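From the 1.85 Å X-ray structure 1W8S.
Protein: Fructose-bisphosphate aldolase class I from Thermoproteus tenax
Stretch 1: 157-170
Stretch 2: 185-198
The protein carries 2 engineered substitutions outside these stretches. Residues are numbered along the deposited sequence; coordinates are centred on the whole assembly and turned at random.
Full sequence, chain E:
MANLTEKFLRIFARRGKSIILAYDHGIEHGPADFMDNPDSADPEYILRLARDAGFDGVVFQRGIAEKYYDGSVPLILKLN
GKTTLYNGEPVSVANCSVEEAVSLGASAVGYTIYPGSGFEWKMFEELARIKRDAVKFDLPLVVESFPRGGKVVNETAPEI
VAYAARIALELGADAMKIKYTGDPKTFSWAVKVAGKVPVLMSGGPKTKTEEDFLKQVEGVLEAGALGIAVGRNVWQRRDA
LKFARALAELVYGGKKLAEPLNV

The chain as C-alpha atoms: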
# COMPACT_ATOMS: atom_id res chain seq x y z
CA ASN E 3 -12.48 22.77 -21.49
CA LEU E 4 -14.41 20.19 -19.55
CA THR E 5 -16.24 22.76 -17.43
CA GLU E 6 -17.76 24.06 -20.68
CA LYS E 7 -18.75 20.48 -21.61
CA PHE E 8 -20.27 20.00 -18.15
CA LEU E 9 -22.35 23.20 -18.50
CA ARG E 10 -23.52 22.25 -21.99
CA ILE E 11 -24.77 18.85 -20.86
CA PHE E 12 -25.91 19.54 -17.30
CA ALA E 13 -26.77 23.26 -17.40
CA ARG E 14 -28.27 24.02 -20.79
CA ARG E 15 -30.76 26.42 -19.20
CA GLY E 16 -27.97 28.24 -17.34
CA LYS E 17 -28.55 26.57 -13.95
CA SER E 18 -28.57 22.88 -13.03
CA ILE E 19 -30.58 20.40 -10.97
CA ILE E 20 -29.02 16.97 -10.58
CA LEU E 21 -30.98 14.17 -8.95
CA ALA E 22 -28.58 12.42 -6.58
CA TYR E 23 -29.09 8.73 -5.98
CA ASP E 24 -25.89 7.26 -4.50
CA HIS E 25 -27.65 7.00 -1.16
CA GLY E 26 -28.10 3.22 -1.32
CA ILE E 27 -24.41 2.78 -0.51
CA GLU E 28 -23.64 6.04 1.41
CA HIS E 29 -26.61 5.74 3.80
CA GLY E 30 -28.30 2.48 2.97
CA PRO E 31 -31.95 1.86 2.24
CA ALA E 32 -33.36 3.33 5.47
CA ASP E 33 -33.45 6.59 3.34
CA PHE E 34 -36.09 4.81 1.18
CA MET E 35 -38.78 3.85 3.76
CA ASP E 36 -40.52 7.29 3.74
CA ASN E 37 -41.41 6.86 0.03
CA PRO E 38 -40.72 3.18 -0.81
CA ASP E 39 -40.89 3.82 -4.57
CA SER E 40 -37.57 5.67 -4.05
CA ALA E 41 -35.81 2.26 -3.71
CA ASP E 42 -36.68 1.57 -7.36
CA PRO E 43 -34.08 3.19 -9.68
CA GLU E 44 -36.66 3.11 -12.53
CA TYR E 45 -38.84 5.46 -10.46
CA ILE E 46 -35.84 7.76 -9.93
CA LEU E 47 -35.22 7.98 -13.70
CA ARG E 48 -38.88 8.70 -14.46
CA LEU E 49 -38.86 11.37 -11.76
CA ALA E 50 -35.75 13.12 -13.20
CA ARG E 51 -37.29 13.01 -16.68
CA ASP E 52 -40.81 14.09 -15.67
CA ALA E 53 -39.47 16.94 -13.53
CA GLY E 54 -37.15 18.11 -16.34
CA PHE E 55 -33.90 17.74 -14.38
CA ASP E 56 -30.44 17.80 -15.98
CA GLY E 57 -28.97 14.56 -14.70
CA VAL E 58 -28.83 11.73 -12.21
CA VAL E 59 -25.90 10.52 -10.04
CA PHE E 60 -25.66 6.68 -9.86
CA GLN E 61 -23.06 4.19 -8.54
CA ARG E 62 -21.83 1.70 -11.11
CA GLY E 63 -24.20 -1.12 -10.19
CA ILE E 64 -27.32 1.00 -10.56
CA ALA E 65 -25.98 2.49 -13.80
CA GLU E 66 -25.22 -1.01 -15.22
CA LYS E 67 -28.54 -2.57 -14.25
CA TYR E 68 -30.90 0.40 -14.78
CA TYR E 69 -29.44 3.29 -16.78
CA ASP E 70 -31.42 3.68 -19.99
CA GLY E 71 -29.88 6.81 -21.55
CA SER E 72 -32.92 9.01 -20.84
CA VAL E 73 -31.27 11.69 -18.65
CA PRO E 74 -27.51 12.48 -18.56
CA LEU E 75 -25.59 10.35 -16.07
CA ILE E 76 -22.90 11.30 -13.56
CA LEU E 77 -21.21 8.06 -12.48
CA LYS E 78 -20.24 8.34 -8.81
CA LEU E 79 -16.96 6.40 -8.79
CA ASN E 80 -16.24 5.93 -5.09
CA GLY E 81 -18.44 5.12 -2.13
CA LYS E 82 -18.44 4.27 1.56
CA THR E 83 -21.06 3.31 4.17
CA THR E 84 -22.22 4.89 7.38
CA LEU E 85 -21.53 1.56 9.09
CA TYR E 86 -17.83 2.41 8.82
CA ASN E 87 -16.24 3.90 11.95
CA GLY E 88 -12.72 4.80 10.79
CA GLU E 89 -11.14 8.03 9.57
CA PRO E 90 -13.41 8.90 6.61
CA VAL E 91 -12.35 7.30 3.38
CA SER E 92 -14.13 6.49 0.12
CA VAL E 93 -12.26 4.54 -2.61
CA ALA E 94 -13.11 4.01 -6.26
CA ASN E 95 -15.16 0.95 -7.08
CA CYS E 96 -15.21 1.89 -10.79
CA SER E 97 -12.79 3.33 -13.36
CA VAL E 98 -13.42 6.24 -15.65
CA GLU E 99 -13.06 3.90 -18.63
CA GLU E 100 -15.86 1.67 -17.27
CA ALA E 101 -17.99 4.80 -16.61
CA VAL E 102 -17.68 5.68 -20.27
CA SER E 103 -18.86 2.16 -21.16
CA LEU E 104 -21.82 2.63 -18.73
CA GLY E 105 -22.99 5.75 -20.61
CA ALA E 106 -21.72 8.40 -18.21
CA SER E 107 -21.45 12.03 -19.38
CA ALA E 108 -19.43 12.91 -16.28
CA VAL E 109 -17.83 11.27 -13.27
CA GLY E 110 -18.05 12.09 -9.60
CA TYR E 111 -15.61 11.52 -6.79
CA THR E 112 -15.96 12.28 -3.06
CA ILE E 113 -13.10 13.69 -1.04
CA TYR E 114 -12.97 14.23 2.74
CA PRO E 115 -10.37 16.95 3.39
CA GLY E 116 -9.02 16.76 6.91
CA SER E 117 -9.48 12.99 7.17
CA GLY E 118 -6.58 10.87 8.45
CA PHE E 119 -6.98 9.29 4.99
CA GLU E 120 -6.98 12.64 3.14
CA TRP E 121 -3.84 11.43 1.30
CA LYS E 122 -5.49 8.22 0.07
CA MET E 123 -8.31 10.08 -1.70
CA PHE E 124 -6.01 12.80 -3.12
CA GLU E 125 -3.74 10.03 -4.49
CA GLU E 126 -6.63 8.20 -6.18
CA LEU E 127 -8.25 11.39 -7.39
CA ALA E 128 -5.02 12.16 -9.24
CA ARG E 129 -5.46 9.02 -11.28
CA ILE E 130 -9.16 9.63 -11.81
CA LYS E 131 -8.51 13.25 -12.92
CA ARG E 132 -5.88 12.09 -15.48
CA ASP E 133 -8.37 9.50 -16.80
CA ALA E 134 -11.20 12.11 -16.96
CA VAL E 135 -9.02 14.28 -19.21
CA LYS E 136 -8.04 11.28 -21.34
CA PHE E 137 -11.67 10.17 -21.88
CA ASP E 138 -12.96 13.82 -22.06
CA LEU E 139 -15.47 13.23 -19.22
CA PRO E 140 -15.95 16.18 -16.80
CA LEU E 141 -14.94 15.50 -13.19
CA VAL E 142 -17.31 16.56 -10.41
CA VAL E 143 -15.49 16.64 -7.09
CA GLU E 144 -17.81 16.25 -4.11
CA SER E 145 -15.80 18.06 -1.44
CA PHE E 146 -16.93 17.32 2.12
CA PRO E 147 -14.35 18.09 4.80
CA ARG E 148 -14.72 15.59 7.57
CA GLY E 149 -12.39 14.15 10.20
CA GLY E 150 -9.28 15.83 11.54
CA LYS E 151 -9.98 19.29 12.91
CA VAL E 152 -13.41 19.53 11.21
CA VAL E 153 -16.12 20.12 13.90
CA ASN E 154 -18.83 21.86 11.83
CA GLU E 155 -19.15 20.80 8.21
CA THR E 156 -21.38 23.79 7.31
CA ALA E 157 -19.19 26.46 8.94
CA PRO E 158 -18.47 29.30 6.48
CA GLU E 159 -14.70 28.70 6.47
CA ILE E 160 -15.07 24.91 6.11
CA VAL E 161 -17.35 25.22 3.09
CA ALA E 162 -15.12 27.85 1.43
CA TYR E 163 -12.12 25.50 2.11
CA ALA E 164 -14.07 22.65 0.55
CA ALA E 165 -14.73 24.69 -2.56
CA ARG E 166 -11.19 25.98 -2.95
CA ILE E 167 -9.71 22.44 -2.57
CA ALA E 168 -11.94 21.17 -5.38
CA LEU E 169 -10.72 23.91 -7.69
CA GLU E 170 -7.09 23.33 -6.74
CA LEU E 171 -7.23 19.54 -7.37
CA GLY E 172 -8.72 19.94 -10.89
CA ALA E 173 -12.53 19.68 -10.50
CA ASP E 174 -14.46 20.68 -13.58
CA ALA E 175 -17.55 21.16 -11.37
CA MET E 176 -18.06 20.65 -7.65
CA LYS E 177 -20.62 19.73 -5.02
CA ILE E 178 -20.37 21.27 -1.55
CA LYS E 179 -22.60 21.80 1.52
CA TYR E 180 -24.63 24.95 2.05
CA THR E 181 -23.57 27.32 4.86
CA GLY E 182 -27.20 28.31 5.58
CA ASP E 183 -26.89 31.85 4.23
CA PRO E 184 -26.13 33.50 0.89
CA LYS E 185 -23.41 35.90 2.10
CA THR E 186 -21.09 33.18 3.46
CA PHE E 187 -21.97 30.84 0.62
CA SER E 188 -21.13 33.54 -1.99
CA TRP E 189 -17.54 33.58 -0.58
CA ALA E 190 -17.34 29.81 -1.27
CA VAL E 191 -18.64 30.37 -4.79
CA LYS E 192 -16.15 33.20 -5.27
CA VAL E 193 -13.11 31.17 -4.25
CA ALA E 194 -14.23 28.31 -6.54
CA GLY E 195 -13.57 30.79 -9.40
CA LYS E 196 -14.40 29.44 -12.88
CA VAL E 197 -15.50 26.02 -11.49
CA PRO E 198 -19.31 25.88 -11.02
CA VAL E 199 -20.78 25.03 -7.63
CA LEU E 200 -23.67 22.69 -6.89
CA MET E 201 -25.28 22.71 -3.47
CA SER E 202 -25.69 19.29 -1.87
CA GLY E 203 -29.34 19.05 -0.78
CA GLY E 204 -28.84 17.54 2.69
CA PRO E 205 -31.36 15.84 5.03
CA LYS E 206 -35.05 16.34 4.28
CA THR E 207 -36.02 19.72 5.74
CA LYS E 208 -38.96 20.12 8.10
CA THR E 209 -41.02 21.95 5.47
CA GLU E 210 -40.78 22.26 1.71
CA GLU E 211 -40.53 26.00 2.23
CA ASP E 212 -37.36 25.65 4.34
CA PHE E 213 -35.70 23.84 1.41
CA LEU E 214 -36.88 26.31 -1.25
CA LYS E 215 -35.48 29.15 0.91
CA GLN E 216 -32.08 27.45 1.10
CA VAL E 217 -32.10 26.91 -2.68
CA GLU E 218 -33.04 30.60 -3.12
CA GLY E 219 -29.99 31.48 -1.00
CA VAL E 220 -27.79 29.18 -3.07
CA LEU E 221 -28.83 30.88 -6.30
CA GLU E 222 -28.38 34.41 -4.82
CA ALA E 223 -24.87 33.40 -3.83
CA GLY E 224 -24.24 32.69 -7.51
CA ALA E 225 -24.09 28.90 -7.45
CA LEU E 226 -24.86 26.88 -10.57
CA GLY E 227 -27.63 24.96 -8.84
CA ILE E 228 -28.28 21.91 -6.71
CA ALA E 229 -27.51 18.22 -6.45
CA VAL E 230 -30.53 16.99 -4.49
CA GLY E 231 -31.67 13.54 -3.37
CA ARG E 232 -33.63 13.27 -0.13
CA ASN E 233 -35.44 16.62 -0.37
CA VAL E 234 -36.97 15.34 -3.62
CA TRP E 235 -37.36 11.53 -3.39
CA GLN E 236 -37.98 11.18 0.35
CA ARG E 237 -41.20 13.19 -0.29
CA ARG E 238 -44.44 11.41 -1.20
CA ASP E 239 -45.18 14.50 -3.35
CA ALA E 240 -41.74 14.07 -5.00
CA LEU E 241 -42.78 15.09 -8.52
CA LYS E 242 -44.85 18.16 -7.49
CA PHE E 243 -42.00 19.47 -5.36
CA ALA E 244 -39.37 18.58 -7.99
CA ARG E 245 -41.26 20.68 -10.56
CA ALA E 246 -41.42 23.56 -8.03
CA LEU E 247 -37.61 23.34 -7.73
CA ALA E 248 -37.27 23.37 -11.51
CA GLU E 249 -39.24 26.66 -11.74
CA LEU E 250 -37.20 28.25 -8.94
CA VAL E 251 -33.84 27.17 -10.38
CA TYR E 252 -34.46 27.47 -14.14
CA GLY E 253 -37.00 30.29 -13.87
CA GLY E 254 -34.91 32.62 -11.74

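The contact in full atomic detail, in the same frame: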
# COMPACT_ATOMS: atom_id res chain seq x y z
N ALA E 157 -19.82 25.18 8.58
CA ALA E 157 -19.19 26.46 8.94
C ALA E 157 -18.72 27.20 7.69
O ALA E 157 -18.27 26.58 6.76
CB ALA E 157 -18.02 26.23 9.88
N PRO E 158 -18.84 28.52 7.67
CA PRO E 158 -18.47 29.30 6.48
C PRO E 158 -17.07 28.98 5.94
O PRO E 158 -16.91 28.78 4.76
CB PRO E 158 -18.55 30.75 6.99
CG PRO E 158 -19.57 30.73 8.04
CD PRO E 158 -19.35 29.40 8.75
N GLU E 159 -16.10 28.92 6.83
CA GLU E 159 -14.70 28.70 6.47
C GLU E 159 -14.42 27.26 6.04
O GLU E 159 -13.52 27.03 5.24
CB GLU E 159 -13.81 29.12 7.65
CG GLU E 159 -13.78 28.15 8.82
CD GLU E 159 -14.87 28.34 9.87
OE1 GLU E 159 -15.80 29.19 9.71
OE2 GLU E 159 -14.77 27.60 10.88
N ILE E 160 -15.22 26.31 6.52
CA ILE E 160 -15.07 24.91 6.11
C ILE E 160 -15.63 24.74 4.71
O ILE E 160 -15.01 24.11 3.84
CB ILE E 160 -15.77 23.95 7.13
CG1 ILE E 160 -15.13 24.05 8.51
CG2 ILE E 160 -15.75 22.52 6.63
CD1 ILE E 160 -13.70 23.66 8.54
N VAL E 161 -16.78 25.36 4.43
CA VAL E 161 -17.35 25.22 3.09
C VAL E 161 -16.50 25.95 2.03
O VAL E 161 -16.29 25.45 0.94
CB VAL E 161 -18.83 25.70 3.07
CG1 VAL E 161 -19.38 25.81 1.67
CG2 VAL E 161 -19.71 24.78 3.95
N ALA E 162 -16.06 27.18 2.33
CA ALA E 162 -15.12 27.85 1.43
C ALA E 162 -13.84 27.02 1.20
O ALA E 162 -13.34 26.94 0.07
CB ALA E 162 -14.81 29.24 1.94
N TYR E 163 -13.32 26.37 2.25
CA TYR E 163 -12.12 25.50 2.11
C TYR E 163 -12.47 24.36 1.17
O TYR E 163 -11.73 24.04 0.22
CB TYR E 163 -11.62 25.02 3.47
CG TYR E 163 -10.11 24.75 3.61
CD1 TYR E 163 -9.51 24.75 4.87
CD2 TYR E 163 -9.29 24.48 2.49
CE1 TYR E 163 -8.12 24.49 5.02
CE2 TYR E 163 -7.92 24.23 2.63
CZ TYR E 163 -7.34 24.23 3.89
OH TYR E 163 -5.97 23.96 4.01
N ALA E 164 -13.65 23.78 1.35
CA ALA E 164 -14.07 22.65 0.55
C ALA E 164 -14.04 23.04 -0.92
O ALA E 164 -13.56 22.31 -1.78
CB ALA E 164 -15.44 22.21 0.96
N ALA E 165 -14.60 24.21 -1.21
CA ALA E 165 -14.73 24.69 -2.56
C ALA E 165 -13.35 24.96 -3.16
O ALA E 165 -13.08 24.60 -4.31
CB ALA E 165 -15.57 25.97 -2.56
N ARG E 166 -12.48 25.59 -2.39
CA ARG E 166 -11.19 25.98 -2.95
C ARG E 166 -10.40 24.69 -3.26
O ARG E 166 -9.74 24.61 -4.29
CB ARG E 166 -10.38 26.89 -2.02
CG ARG E 166 -9.08 27.39 -2.66
CD ARG E 166 -9.25 27.98 -4.05
NE ARG E 166 -8.06 28.69 -4.50
CZ ARG E 166 -8.04 29.92 -5.01
NH1 ARG E 166 -9.16 30.63 -5.20
NH2 ARG E 166 -6.89 30.45 -5.34
N ILE E 167 -10.45 23.71 -2.36
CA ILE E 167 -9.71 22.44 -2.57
C ILE E 167 -10.14 21.77 -3.88
O ILE E 167 -9.32 21.27 -4.64
CB ILE E 167 -9.91 21.48 -1.41
CG1 ILE E 167 -9.23 21.99 -0.15
CG2 ILE E 167 -9.30 20.11 -1.74
CD1 ILE E 167 -9.79 21.37 1.13
N ALA E 168 -11.43 21.80 -4.17
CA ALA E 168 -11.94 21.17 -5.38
C ALA E 168 -11.39 21.85 -6.62
O ALA E 168 -10.96 21.19 -7.56
CB ALA E 168 -13.44 21.17 -5.37
N LEU E 169 -11.34 23.19 -6.61
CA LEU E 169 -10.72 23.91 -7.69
C LEU E 169 -9.25 23.55 -7.84
O LEU E 169 -8.81 23.29 -8.92
CB LEU E 169 -10.87 25.42 -7.48
CG LEU E 169 -10.02 26.34 -8.37
CD1 LEU E 169 -10.44 26.27 -9.81
CD2 LEU E 169 -10.10 27.78 -7.83
N GLU E 170 -8.53 23.56 -6.74
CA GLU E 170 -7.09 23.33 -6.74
C GLU E 170 -6.70 21.94 -7.28
O GLU E 170 -5.66 21.78 -7.94
CB GLU E 170 -6.54 23.52 -5.32
CG GLU E 170 -6.76 24.92 -4.76
CD GLU E 170 -5.67 25.92 -5.06
OE1 GLU E 170 -4.63 25.52 -5.60
OE2 GLU E 170 -5.86 27.11 -4.70
N LYS E 185 -24.65 35.11 2.03
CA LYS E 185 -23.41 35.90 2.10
C LYS E 185 -22.18 34.97 2.24
O LYS E 185 -21.23 35.09 1.45
CB LYS E 185 -23.48 36.96 3.20
CG LYS E 185 -22.11 37.58 3.62
CD LYS E 185 -21.57 38.61 2.64
CE LYS E 185 -21.59 40.03 3.25
NZ LYS E 185 -20.66 40.16 4.43
N THR E 186 -22.23 34.04 3.19
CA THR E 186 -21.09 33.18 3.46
C THR E 186 -20.94 32.19 2.33
O THR E 186 -19.83 31.81 1.98
CB THR E 186 -21.21 32.43 4.82
OG1 THR E 186 -22.42 31.68 4.86
CG2 THR E 186 -21.30 33.42 5.97
N PHE E 187 -22.05 31.75 1.75
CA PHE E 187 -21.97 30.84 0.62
C PHE E 187 -21.42 31.52 -0.65
O PHE E 187 -20.75 30.88 -1.45
CB PHE E 187 -23.32 30.21 0.33
CG PHE E 187 -23.21 28.94 -0.47
CD1 PHE E 187 -22.53 27.83 0.06
CD2 PHE E 187 -23.76 28.84 -1.72
CE1 PHE E 187 -22.45 26.64 -0.64
CE2 PHE E 187 -23.67 27.66 -2.43
CZ PHE E 187 -23.01 26.56 -1.88
N SER E 188 -21.70 32.81 -0.84
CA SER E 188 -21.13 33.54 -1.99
C SER E 188 -19.59 33.62 -1.93
O SER E 188 -18.95 33.71 -2.97
CB SER E 188 -21.72 34.95 -2.10
OG SER E 188 -21.33 35.68 -0.98
N TRP E 189 -19.00 33.62 -0.73
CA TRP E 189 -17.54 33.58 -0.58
C TRP E 189 -17.00 32.21 -1.08
O TRP E 189 -15.97 32.13 -1.75
CB TRP E 189 -17.11 33.81 0.88
CG TRP E 189 -15.61 33.67 1.14
CD1 TRP E 189 -15.00 32.80 2.02
CD2 TRP E 189 -14.56 34.44 0.56
NE1 TRP E 189 -13.64 32.96 1.97
CE2 TRP E 189 -13.34 33.97 1.10
CE3 TRP E 189 -14.52 35.49 -0.37
CZ2 TRP E 189 -12.10 34.50 0.73
CZ3 TRP E 189 -13.29 36.02 -0.72
CH2 TRP E 189 -12.10 35.53 -0.18
N ALA E 190 -17.69 31.13 -0.74
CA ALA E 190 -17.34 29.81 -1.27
C ALA E 190 -17.39 29.75 -2.79
O ALA E 190 -16.48 29.25 -3.45
CB ALA E 190 -18.28 28.76 -0.67
N VAL E 191 -18.48 30.27 -3.36
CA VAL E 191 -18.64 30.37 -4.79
C VAL E 191 -17.54 31.22 -5.40
O VAL E 191 -17.03 30.89 -6.47
CB VAL E 191 -20.04 30.96 -5.12
CG1 VAL E 191 -20.20 31.28 -6.62
CG2 VAL E 191 -21.13 30.00 -4.64
N LYS E 192 -17.19 32.33 -4.73
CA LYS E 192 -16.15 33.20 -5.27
C LYS E 192 -14.81 32.48 -5.35
O LYS E 192 -14.13 32.54 -6.38
CB LYS E 192 -16.00 34.49 -4.47
CG LYS E 192 -14.89 35.42 -5.02
CD LYS E 192 -14.76 36.71 -4.22
CE LYS E 192 -13.59 37.59 -4.74
NZ LYS E 192 -13.87 39.02 -4.44
N VAL E 193 -14.44 31.76 -4.30
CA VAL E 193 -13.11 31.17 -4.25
C VAL E 193 -13.00 29.94 -5.18
O VAL E 193 -11.90 29.51 -5.50
CB VAL E 193 -12.68 30.78 -2.80
CG1 VAL E 193 -12.66 31.99 -1.91
CG2 VAL E 193 -13.56 29.68 -2.24
N ALA E 194 -14.15 29.39 -5.57
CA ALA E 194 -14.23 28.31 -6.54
C ALA E 194 -13.93 28.83 -7.96
O ALA E 194 -13.71 28.05 -8.88
CB ALA E 194 -15.61 27.71 -6.50
N GLY E 195 -13.96 30.16 -8.15
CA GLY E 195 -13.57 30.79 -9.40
C GLY E 195 -14.41 30.33 -10.58
O GLY E 195 -15.64 30.34 -10.52
N LYS E 196 -13.73 29.91 -11.66
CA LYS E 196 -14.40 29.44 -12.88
C LYS E 196 -15.09 28.06 -12.75
O LYS E 196 -15.76 27.62 -13.70
CB LYS E 196 -13.35 29.27 -14.00
CG LYS E 196 -12.65 30.54 -14.44
CD LYS E 196 -11.50 30.14 -15.42
CE LYS E 196 -10.89 31.33 -16.10
NZ LYS E 196 -10.04 30.92 -17.23
N VAL E 197 -14.88 27.35 -11.65
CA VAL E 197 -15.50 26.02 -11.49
C VAL E 197 -16.90 26.20 -10.86
O VAL E 197 -17.04 26.77 -9.76
CB VAL E 197 -14.61 25.06 -10.68
CG1 VAL E 197 -15.29 23.72 -10.48
CG2 VAL E 197 -13.24 24.88 -11.37
N PRO E 198 -17.94 25.74 -11.55
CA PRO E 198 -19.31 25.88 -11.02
C PRO E 198 -19.58 25.05 -9.78
O PRO E 198 -19.04 23.94 -9.62
CB PRO E 198 -20.20 25.44 -12.17
CG PRO E 198 -19.31 24.51 -13.01
CD PRO E 198 -17.93 25.11 -12.88
O HOH W 1 -17.56 31.10 3.45

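Two helices, 158-170 and the one that runs through 185-193, lie side by side with their N-to-C directions only 15° apart and their axes 8.1 Å apart at closest approach. The pairing is tight and nearly parallel, and small residues sit where the backbones come nearest: the CA atoms of A162 and A190 are 4.0 Å apart, while P158 CA and T186 CA stand at 5.6 Å, and R166 CA and A194 CA at 5.2 Å.

Stretch 1 enters its helix from the N-cap residue A157, whose carbonyl O accepts from V161 N at 3.0 Å. P158, in the first turn, rests its ring on a methyl, with CG 3.8 Å from T186 CG2. Beside this apolar touch a water bridges two backbone carbonyls, donating to P158 O (2.7 Å) and to T186 O (2.8 Å), so polar groups that could not bond to each other directly are joined at the exposed end of the contact.

V161 points toward the second helix. Its CG1 lies 3.9 Å from F187 CE1 and equally 3.9 Å from A190 CB, so one methyl packs against both an aromatic ring and an alanine. The F187 CA-to-CB bond points away, but the ring end comes nearer and reaches this methyl.

A162 is the point of closest backbone approach. A190 CB comes to 3.9 Å from A162 CA; with only a methyl as side chain on each residue, the two backbones lie close here. A162 CB also meets the indole of W189, 3.6 Å from CD1, while V193 CG2 packs 3.6 Å from A162 O.

One turn on, A165 repeats the economy of a small side chain. Its CB sits 3.5 Å from A190 O, 4.2 Å from V193 CG2 and 4.3 Å from A194 CB, so its single methyl touches three residues of stretch 2.

R166 supplies the direct hydrogen bond across the pair. NH1 donates to V193 O at 3.0 Å with an angle of 150°, and the carbonyl lies near the guanidinium plane, where its N-H groups point. On its own helix, R166 NE forms a salt bridge to E170 OE2 at 2.7 Å, one turn ahead, which helps hold the guanidinium in place.

L169 closes the contact. Its CD2 packs 3.4 Å from V193 O, and its CD1 meets V197 CG2 at 3.5 Å. V197 is brought there by a type II' turn from A194 to V197, in which G195 takes the positive phi that glycine readily accepts.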